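Local coordinates for DUF3861 domain-containing protein (Pectobacterium atrosepticum SCRI1043, PDB 3CJL) that is of unknown function, a small alpha-beta protein of the DUF3861 family that pairs with a second copy of itself in the crystal, at residues F24-V37 and M52-Q64. Residues are numbered along the deposited sequence; the frame is centred on the assembly and turned at random.
Sequences FSLHDDLFKLLEKV and MVGLKLFGEVMMQ. With EDO (1,2-ethanediol), chain C.
F24, L26 and L33 press on L57, E60, K56 and M52 in a largely apolar contact that sets the end of strand 19-26, the turn after it and helix 30-37 against helix 45-64, with a single salt bridge near the middle. It illustrates how one helix can serve two kinds of partner: strand 24-26 crosses it at 90°, whereas helix 30-37 runs obliquely against it, with 138° between their directions. At the strand end F24 reaches the helix with CG anti to its backbone N (chi1 -160°), bringing CD2 to 3.4 Å from L57 CD2 while CZ touches both E60 CG and V61 CG2. Beside it, L26 CD2 rests over the K56 carbonyl and against E60 CB. The E60 carboxylate merely touches the edge of the H27 ring, whose ND1 is hydrogen-bonded to G1 O; E60 OE2 accepts through its anti lone pair from Q64 NE2 at 2.7 Å, one helical turn on, which steadies its rotation. Bends at chi2 and chi3 fold the K56 chain past L33 CD2 and carry NZ to D28 OD2, 3.2 Å away and met from above the carboxylate plane; NZ also donates to a bound 1,2-ethanediol. Toward the N-terminal part of segment 52-64, the selenomethionine M52 brings CE to 3.3 Å from L33 CD2, a tight contact, while its CB and CG meet L34 and V37. Strand 4-12 flanks this layer through Y6 against L26, helix 75-86 packs on L55 and M62, and the second subunit adds A50 against F24.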
ATOM      1  N   PHE A  24       1.975   9.125  -8.718  1.00 32.78           N
ATOM      2  CA  PHE A  24       2.451   7.770  -8.794  1.00 35.36           C
ATOM      3  C   PHE A  24       1.861   7.008  -9.958  1.00 33.46           C
ATOM      4  O   PHE A  24       0.702   7.171 -10.287  1.00 33.76           O
ATOM      5  CB  PHE A  24       2.209   7.060  -7.472  1.00 38.80           C
ATOM      6  CG  PHE A  24       3.068   5.868  -7.296  1.00 42.61           C
ATOM      7  CD1 PHE A  24       4.465   6.013  -7.258  1.00 43.59           C
ATOM      8  CD2 PHE A  24       2.505   4.603  -7.184  1.00 39.93           C
ATOM      9  CE1 PHE A  24       5.295   4.891  -7.129  1.00 44.20           C
ATOM     10  CE2 PHE A  24       3.316   3.489  -7.032  1.00 44.74           C
ATOM     11  CZ  PHE A  24       4.717   3.635  -7.012  1.00 44.55           C
ATOM     12  N   SER A  25       2.694   6.196 -10.593  1.00 31.93           N
ATOM     13  CA  SER A  25       2.306   5.441 -11.771  1.00 34.77           C
ATOM     14  C   SER A  25       2.196   3.957 -11.408  1.00 34.30           C
ATOM     15  O   SER A  25       3.075   3.452 -10.744  1.00 33.67           O
ATOM     16  CB  SER A  25       3.353   5.653 -12.868  1.00 34.05           C
ATOM     17  OG  SER A  25       3.019   4.929 -14.035  1.00 43.66           O
ATOM     18  N   LEU A  26       1.105   3.301 -11.813  1.00 33.90           N
ATOM     19  CA  LEU A  26       0.920   1.859 -11.629  1.00 35.58           C
ATOM     20  C   LEU A  26       0.738   1.258 -13.000  1.00 35.19           C
ATOM     21  O   LEU A  26       0.128   1.868 -13.869  1.00 34.76           O
ATOM     22  CB  LEU A  26      -0.325   1.520 -10.791  1.00 35.85           C
ATOM     23  CG  LEU A  26      -0.443   2.096  -9.377  1.00 42.78           C
ATOM     24  CD1 LEU A  26      -1.829   1.806  -8.821  1.00 41.67           C
ATOM     25  CD2 LEU A  26       0.652   1.570  -8.440  1.00 43.62           C
ATOM     26  N   HIS A  27       1.213   0.033 -13.164  1.00 35.29           N
ATOM     27  CA  HIS A  27       1.084  -0.705 -14.419  1.00 34.90           C
ATOM     28  C   HIS A  27      -0.137  -1.608 -14.506  1.00 36.47           C
ATOM     29  O   HIS A  27      -0.152  -2.579 -15.253  1.00 37.84           O
ATOM     30  CB  HIS A  27       2.372  -1.442 -14.676  1.00 33.97           C
ATOM     31  CG  HIS A  27       3.486  -0.509 -14.940  1.00 37.14           C
ATOM     32  ND1 HIS A  27       3.589   0.166 -16.134  1.00 43.58           N
ATOM     33  CD2 HIS A  27       4.472  -0.041 -14.148  1.00 39.08           C
ATOM     34  CE1 HIS A  27       4.629   0.969 -16.082  1.00 38.86           C
ATOM     35  NE2 HIS A  27       5.188   0.857 -14.892  1.00 40.90           N
ATOM     36  N   ASP A  28      -1.154  -1.267 -13.726  1.00 39.16           N
ATOM     37  CA  ASP A  28      -2.486  -1.824 -13.832  1.00 40.83           C
ATOM     38  C   ASP A  28      -3.463  -0.657 -13.760  1.00 40.24           C
ATOM     39  O   ASP A  28      -3.121   0.409 -13.248  1.00 41.43           O
ATOM     40  CB  ASP A  28      -2.749  -2.776 -12.677  1.00 42.97           C
ATOM     41  CG  ASP A  28      -1.972  -4.076 -12.796  1.00 50.47           C
ATOM     42  OD1 ASP A  28      -2.252  -4.839 -13.745  1.00 59.60           O
ATOM     43  OD2 ASP A  28      -1.102  -4.337 -11.929  1.00 60.07           O
ATOM     44  N   ASP A  29      -4.657  -0.861 -14.302  1.00 37.61           N
ATOM     45  CA  ASP A  29      -5.750   0.083 -14.191  1.00 37.04           C
ATOM     46  C   ASP A  29      -6.349  -0.185 -12.817  1.00 35.47           C
ATOM     47  O   ASP A  29      -7.103  -1.131 -12.657  1.00 35.65           O
ATOM     48  CB  ASP A  29      -6.768  -0.166 -15.317  1.00 37.56           C
ATOM     49  CG  ASP A  29      -7.940   0.783 -15.275  1.00 37.42           C
ATOM     50  OD1 ASP A  29      -8.224   1.354 -14.207  1.00 42.28           O
ATOM     51  OD2 ASP A  29      -8.608   0.941 -16.320  1.00 43.29           O
ATOM     52  N   LEU A  30      -6.000   0.651 -11.835  1.00 34.68           N
ATOM     53  CA  LEU A  30      -6.406   0.456 -10.439  1.00 35.09           C
ATOM     54  C   LEU A  30      -7.924   0.443 -10.242  1.00 34.26           C
ATOM     55  O   LEU A  30      -8.455  -0.434  -9.567  1.00 33.50           O
ATOM     56  CB  LEU A  30      -5.763   1.522  -9.541  1.00 35.03           C
ATOM     57  CG  LEU A  30      -6.094   1.528  -8.046  1.00 37.36           C
ATOM     58  CD1 LEU A  30      -5.726   0.199  -7.378  1.00 35.43           C
ATOM     59  CD2 LEU A  30      -5.358   2.700  -7.379  1.00 34.55           C
ATOM     60  N   PHE A  31      -8.611   1.403 -10.844  1.00 34.75           N
ATOM     61  CA  PHE A  31     -10.068   1.479 -10.751  1.00 36.14           C
ATOM     62  C   PHE A  31     -10.746   0.270 -11.396  1.00 36.82           C
ATOM     63  O   PHE A  31     -11.743  -0.200 -10.872  1.00 38.71           O
ATOM     64  CB  PHE A  31     -10.590   2.803 -11.314  1.00 37.22           C
ATOM     65  CG  PHE A  31     -10.286   3.989 -10.434  1.00 37.03           C
ATOM     66  CD1 PHE A  31      -9.038   4.587 -10.446  1.00 42.41           C
ATOM     67  CD2 PHE A  31     -11.247   4.499  -9.578  1.00 42.68           C
ATOM     68  CE1 PHE A  31      -8.748   5.672  -9.610  1.00 41.57           C
ATOM     69  CE2 PHE A  31     -10.963   5.584  -8.765  1.00 43.35           C
ATOM     70  CZ  PHE A  31      -9.704   6.167  -8.790  1.00 36.50           C
ATOM     71  N   LYS A  32     -10.197  -0.255 -12.493  1.00 37.49           N
ATOM     72  CA  LYS A  32     -10.743  -1.485 -13.109  1.00 40.29           C
ATOM     73  C   LYS A  32     -10.482  -2.715 -12.212  1.00 40.18           C
ATOM     74  O   LYS A  32     -11.354  -3.565 -12.057  1.00 39.74           O
ATOM     75  CB  LYS A  32     -10.183  -1.694 -14.518  1.00 39.30           C
ATOM     76  CG  LYS A  32     -10.997  -2.635 -15.381  1.00 43.24           C
ATOM     77  CD  LYS A  32     -10.414  -2.747 -16.794  1.00 44.29           C
ATOM     78  CE  LYS A  32     -11.492  -3.033 -17.848  1.00 52.33           C
ATOM     79  NZ  LYS A  32     -12.247  -4.306 -17.632  1.00 56.26           N
ATOM     80  N   LEU A  33      -9.297  -2.774 -11.604  1.00 41.00           N
ATOM     81  CA  LEU A  33      -8.933  -3.839 -10.656  1.00 42.22           C
ATOM     82  C   LEU A  33      -9.862  -3.828  -9.417  1.00 42.51           C
ATOM     83  O   LEU A  33     -10.308  -4.892  -8.949  1.00 39.75           O
ATOM     84  CB  LEU A  33      -7.454  -3.704 -10.249  1.00 42.06           C
ATOM     85  CG  LEU A  33      -6.668  -4.932  -9.783  1.00 44.67           C
ATOM     86  CD1 LEU A  33      -6.498  -5.935 -10.918  1.00 47.85           C
ATOM     87  CD2 LEU A  33      -5.276  -4.532  -9.241  1.00 45.98           C
ATOM     88  N   LEU A  34     -10.180  -2.633  -8.913  1.00 41.92           N
ATOM     89  CA  LEU A  34     -11.105  -2.486  -7.777  1.00 43.79           C
ATOM     90  C   LEU A  34     -12.539  -2.970  -8.089  1.00 45.22           C
ATOM     91  O   LEU A  34     -13.162  -3.609  -7.244  1.00 44.19           O
ATOM     92  CB  LEU A  34     -11.111  -1.044  -7.235  1.00 42.66           C
ATOM     93  CG  LEU A  34      -9.836  -0.604  -6.502  1.00 44.76           C
ATOM     94  CD1 LEU A  34      -9.838   0.887  -6.252  1.00 41.84           C
ATOM     95  CD2 LEU A  34      -9.635  -1.364  -5.193  1.00 44.70           C
ATOM     96  N   GLU A  35     -13.051  -2.676  -9.285  1.00 46.96           N
ATOM     97  CA  GLU A  35     -14.348  -3.210  -9.728  1.00 49.56           C
ATOM     98  C   GLU A  35     -14.317  -4.742  -9.804  1.00 50.33           C
ATOM     99  O   GLU A  35     -15.246  -5.412  -9.356  1.00 51.97           O
ATOM    100  CB  GLU A  35     -14.732  -2.687 -11.122  1.00 50.58           C
ATOM    101  CG  GLU A  35     -15.008  -1.193 -11.250  1.00 54.34           C
ATOM    102  CD  GLU A  35     -15.409  -0.818 -12.682  1.00 55.52           C
ATOM    103  OE1 GLU A  35     -16.548  -1.163 -13.082  1.00 66.69           O
ATOM    104  OE2 GLU A  35     -14.592  -0.192 -13.407  1.00 62.16           O
ATOM    105  N   LYS A  36     -13.245  -5.268 -10.390  1.00 50.57           N
ATOM    106  CA  LYS A  36     -13.029  -6.710 -10.585  1.00 51.24           C
ATOM    107  C   LYS A  36     -13.004  -7.522  -9.279  1.00 51.01           C
ATOM    108  O   LYS A  36     -13.719  -8.516  -9.163  1.00 50.85           O
ATOM    109  CB  LYS A  36     -11.733  -6.900 -11.388  1.00 50.60           C
ATOM    110  CG  LYS A  36     -11.242  -8.312 -11.608  1.00 53.16           C
ATOM    111  CD  LYS A  36     -10.061  -8.303 -12.596  1.00 55.31           C
ATOM    112  CE  LYS A  36      -9.092  -9.463 -12.362  1.00 62.98           C
ATOM    113  NZ  LYS A  36      -8.361  -9.315 -11.050  1.00 64.92           N
ATOM    114  N   VAL A  37     -12.199  -7.097  -8.304  1.00 51.05           N
ATOM    115  CA  VAL A  37     -12.081  -7.811  -7.015  1.00 51.28           C
ATOM    116  C   VAL A  37     -13.206  -7.503  -6.031  1.00 52.63           C
ATOM    117  O   VAL A  37     -13.304  -8.171  -5.006  1.00 52.44           O
ATOM    118  CB  VAL A  37     -10.740  -7.538  -6.295  1.00 49.89           C
ATOM    119  CG1 VAL A  37      -9.581  -7.870  -7.210  1.00 46.75           C
ATOM    120  CG2 VAL A  37     -10.674  -6.093  -5.773  1.00 42.32           C
HETATM  121  N   MSE A  52      -6.149  -3.464  -1.522  1.00 37.22           N
HETATM  122  CA  MSE A  52      -5.748  -3.420  -2.933  1.00 37.17           C
HETATM  123  C   MSE A  52      -4.964  -2.165  -3.282  1.00 36.44           C
HETATM  124  O   MSE A  52      -3.974  -2.240  -3.987  1.00 36.71           O
HETATM  125  CB  MSE A  52      -6.975  -3.563  -3.823  1.00 38.49           C
HETATM  126  CG  MSE A  52      -7.575  -4.990  -3.791  1.00 47.50           C
HETATM  127 SE   MSE A  52      -6.389  -6.409  -4.515  0.75 54.85          SE
HETATM  128  CE  MSE A  52      -5.793  -5.395  -6.051  1.00 45.84           C
ATOM    129  N   VAL A  53      -5.372  -1.013  -2.757  1.00 35.62           N
ATOM    130  CA  VAL A  53      -4.622   0.235  -2.972  1.00 33.98           C
ATOM    131  C   VAL A  53      -3.228   0.132  -2.362  1.00 33.18           C
ATOM    132  O   VAL A  53      -2.232   0.468  -3.006  1.00 33.22           O
ATOM    133  CB  VAL A  53      -5.367   1.463  -2.389  1.00 35.37           C
ATOM    134  CG1 VAL A  53      -4.468   2.708  -2.361  1.00 34.60           C
ATOM    135  CG2 VAL A  53      -6.633   1.736  -3.190  1.00 33.28           C
ATOM    136  N   GLY A  54      -3.168  -0.338  -1.124  1.00 32.85           N
ATOM    137  CA  GLY A  54      -1.918  -0.469  -0.405  1.00 33.62           C
ATOM    138  C   GLY A  54      -0.946  -1.419  -1.057  1.00 32.20           C
ATOM    139  O   GLY A  54       0.218  -1.074  -1.237  1.00 32.16           O
ATOM    140  N   LEU A  55      -1.444  -2.595  -1.426  1.00 33.10           N
ATOM    141  CA  LEU A  55      -0.665  -3.622  -2.139  1.00 34.78           C
ATOM    142  C   LEU A  55      -0.077  -3.172  -3.508  1.00 34.90           C
ATOM    143  O   LEU A  55       1.071  -3.480  -3.827  1.00 34.25           O
ATOM    144  CB  LEU A  55      -1.564  -4.834  -2.356  1.00 33.98           C
ATOM    145  CG  LEU A  55      -0.998  -6.096  -2.978  1.00 37.82           C
ATOM    146  CD1 LEU A  55       0.044  -6.676  -2.059  1.00 43.47           C
ATOM    147  CD2 LEU A  55      -2.140  -7.069  -3.222  1.00 36.72           C
ATOM    148  N   LYS A  56      -0.886  -2.498  -4.327  1.00 36.12           N
ATOM    149  CA  LYS A  56      -0.428  -1.970  -5.609  1.00 35.94           C
ATOM    150  C   LYS A  56       0.600  -0.844  -5.429  1.00 35.94           C
ATOM    151  O   LYS A  56       1.549  -0.762  -6.188  1.00 39.82           O
ATOM    152  CB  LYS A  56      -1.588  -1.468  -6.477  1.00 37.83           C
ATOM    153  CG  LYS A  56      -2.693  -2.463  -6.822  1.00 37.80           C
ATOM    154  CD  LYS A  56      -2.241  -3.860  -7.232  1.00 46.16           C
ATOM    155  CE  LYS A  56      -1.637  -3.910  -8.580  1.00 47.14           C
ATOM    156  NZ  LYS A  56      -1.406  -5.368  -8.956  1.00 51.37           N
ATOM    157  N   LEU A  57       0.419   0.013  -4.428  1.00 36.58           N
ATOM    158  CA  LEU A  57       1.398   1.064  -4.138  1.00 35.92           C
ATOM    159  C   LEU A  57       2.731   0.472  -3.720  1.00 34.99           C
ATOM    160  O   LEU A  57       3.730   0.775  -4.338  1.00 35.80           O
ATOM    161  CB  LEU A  57       0.908   2.033  -3.055  1.00 35.75           C
ATOM    162  CG  LEU A  57      -0.146   3.061  -3.475  1.00 43.05           C
ATOM    163  CD1 LEU A  57      -0.647   3.830  -2.245  1.00 32.91           C
ATOM    164  CD2 LEU A  57       0.405   4.009  -4.555  1.00 34.55           C
ATOM    165  N   PHE A  58       2.755  -0.387  -2.701  1.00 35.91           N
ATOM    166  CA  PHE A  58       4.046  -0.914  -2.236  1.00 37.39           C
ATOM    167  C   PHE A  58       4.639  -1.949  -3.195  1.00 35.90           C
ATOM    168  O   PHE A  58       5.845  -1.974  -3.369  1.00 36.77           O
ATOM    169  CB  PHE A  58       4.044  -1.265  -0.719  1.00 42.33           C
ATOM    170  CG  PHE A  58       3.909  -2.720  -0.376  1.00 40.77           C
ATOM    171  CD1 PHE A  58       5.021  -3.549  -0.403  1.00 47.06           C
ATOM    172  CD2 PHE A  58       2.708  -3.228   0.125  1.00 50.23           C
ATOM    173  CE1 PHE A  58       4.924  -4.882  -0.053  1.00 48.69           C
ATOM    174  CE2 PHE A  58       2.600  -4.566   0.509  1.00 45.48           C
ATOM    175  CZ  PHE A  58       3.710  -5.393   0.411  1.00 50.89           C
ATOM    176  N   GLY A  59       3.790  -2.707  -3.892  1.00 34.68           N
ATOM    177  CA  GLY A  59       4.225  -3.682  -4.885  1.00 35.74           C
ATOM    178  C   GLY A  59       4.902  -3.093  -6.111  1.00 35.38           C
ATOM    179  O   GLY A  59       5.886  -3.636  -6.595  1.00 36.11           O
ATOM    180  N   GLU A  60       4.356  -1.993  -6.610  1.00 34.50           N
ATOM    181  CA  GLU A  60       4.979  -1.207  -7.676  1.00 34.88           C
ATOM    182  C   GLU A  60       6.381  -0.694  -7.292  1.00 33.15           C
ATOM    183  O   GLU A  60       7.305  -0.771  -8.097  1.00 35.55           O
ATOM    184  CB  GLU A  60       4.062  -0.040  -8.042  1.00 35.29           C
ATOM    185  CG  GLU A  60       4.575   0.896  -9.116  1.00 39.60           C
ATOM    186  CD  GLU A  60       4.906   0.192 -10.428  1.00 45.50           C
ATOM    187  OE1 GLU A  60       4.148  -0.718 -10.846  1.00 46.37           O
ATOM    188  OE2 GLU A  60       5.936   0.567 -11.036  1.00 48.48           O
ATOM    189  N   VAL A  61       6.554  -0.193  -6.073  1.00 33.78           N
ATOM    190  CA  VAL A  61       7.884   0.287  -5.630  1.00 34.34           C
ATOM    191  C   VAL A  61       8.927  -0.838  -5.608  1.00 36.43           C
ATOM    192  O   VAL A  61      10.074  -0.656  -6.024  1.00 38.12           O
ATOM    193  CB  VAL A  61       7.831   0.985  -4.251  1.00 34.30           C
ATOM    194  CG1 VAL A  61       9.240   1.338  -3.786  1.00 32.42           C
ATOM    195  CG2 VAL A  61       6.990   2.249  -4.327  1.00 32.87           C
HETATM  196  N   MSE A  62       8.525  -1.992  -5.117  1.00 38.11           N
HETATM  197  CA  MSE A  62       9.388  -3.163  -5.125  1.00 43.14           C
HETATM  198  C   MSE A  62       9.733  -3.621  -6.554  1.00 39.16           C
HETATM  199  O   MSE A  62      10.864  -4.032  -6.787  1.00 37.81           O
HETATM  200  CB  MSE A  62       8.753  -4.290  -4.317  1.00 40.27           C
HETATM  201  CG  MSE A  62       8.670  -3.931  -2.842  1.00 51.03           C
HETATM  202 SE   MSE A  62       8.179  -5.408  -1.663  0.75 56.31          SE
HETATM  203  CE  MSE A  62       6.859  -6.290  -2.801  1.00 46.01           C
HETATM  204  N   MSE A  63       8.789  -3.535  -7.492  1.00 39.50           N
HETATM  205  CA  MSE A  63       9.081  -3.812  -8.916  1.00 42.06           C
HETATM  206  C   MSE A  63      10.163  -2.865  -9.436  1.00 41.64           C
HETATM  207  O   MSE A  63      11.038  -3.272 -10.173  1.00 41.93           O
HETATM  208  CB  MSE A  63       7.861  -3.595  -9.830  1.00 43.86           C
HETATM  209  CG  MSE A  63       6.668  -4.520  -9.688  1.00 50.98           C
HETATM  210 SE   MSE A  63       7.123  -6.360  -9.489  0.75 74.59          SE
HETATM  211  CE  MSE A  63       6.962  -6.524  -7.420  1.00 56.92           C
ATOM    212  N   GLN A  64      10.070  -1.592  -9.051  1.00 41.63           N
ATOM    213  CA  GLN A  64      11.058  -0.579  -9.454  1.00 42.16           C
ATOM    214  C   GLN A  64      12.409  -0.736  -8.760  1.00 42.44           C
ATOM    215  O   GLN A  64      13.424  -0.329  -9.301  1.00 42.82           O
ATOM    216  CB  GLN A  64      10.505   0.810  -9.184  1.00 40.34           C
ATOM    217  CG  GLN A  64       9.294   1.130 -10.036  1.00 40.04           C
ATOM    218  CD  GLN A  64       8.649   2.436  -9.671  1.00 43.15           C
ATOM    219  OE1 GLN A  64       9.233   3.251  -8.970  1.00 48.83           O
ATOM    220  NE2 GLN A  64       7.430   2.644 -10.147  1.00 45.41           N
TER
HETATM  221  C1  EDO C  88      -5.320  -8.927  -8.768  1.00 62.28           C
HETATM  222  O1  EDO C  88      -5.906  -9.472  -7.575  1.00 63.21           O
HETATM  223  C2  EDO C  88      -3.940  -8.346  -8.458  1.00 61.25           C
HETATM  224  O2  EDO C  88      -3.360  -7.749  -9.633  1.00 58.45           O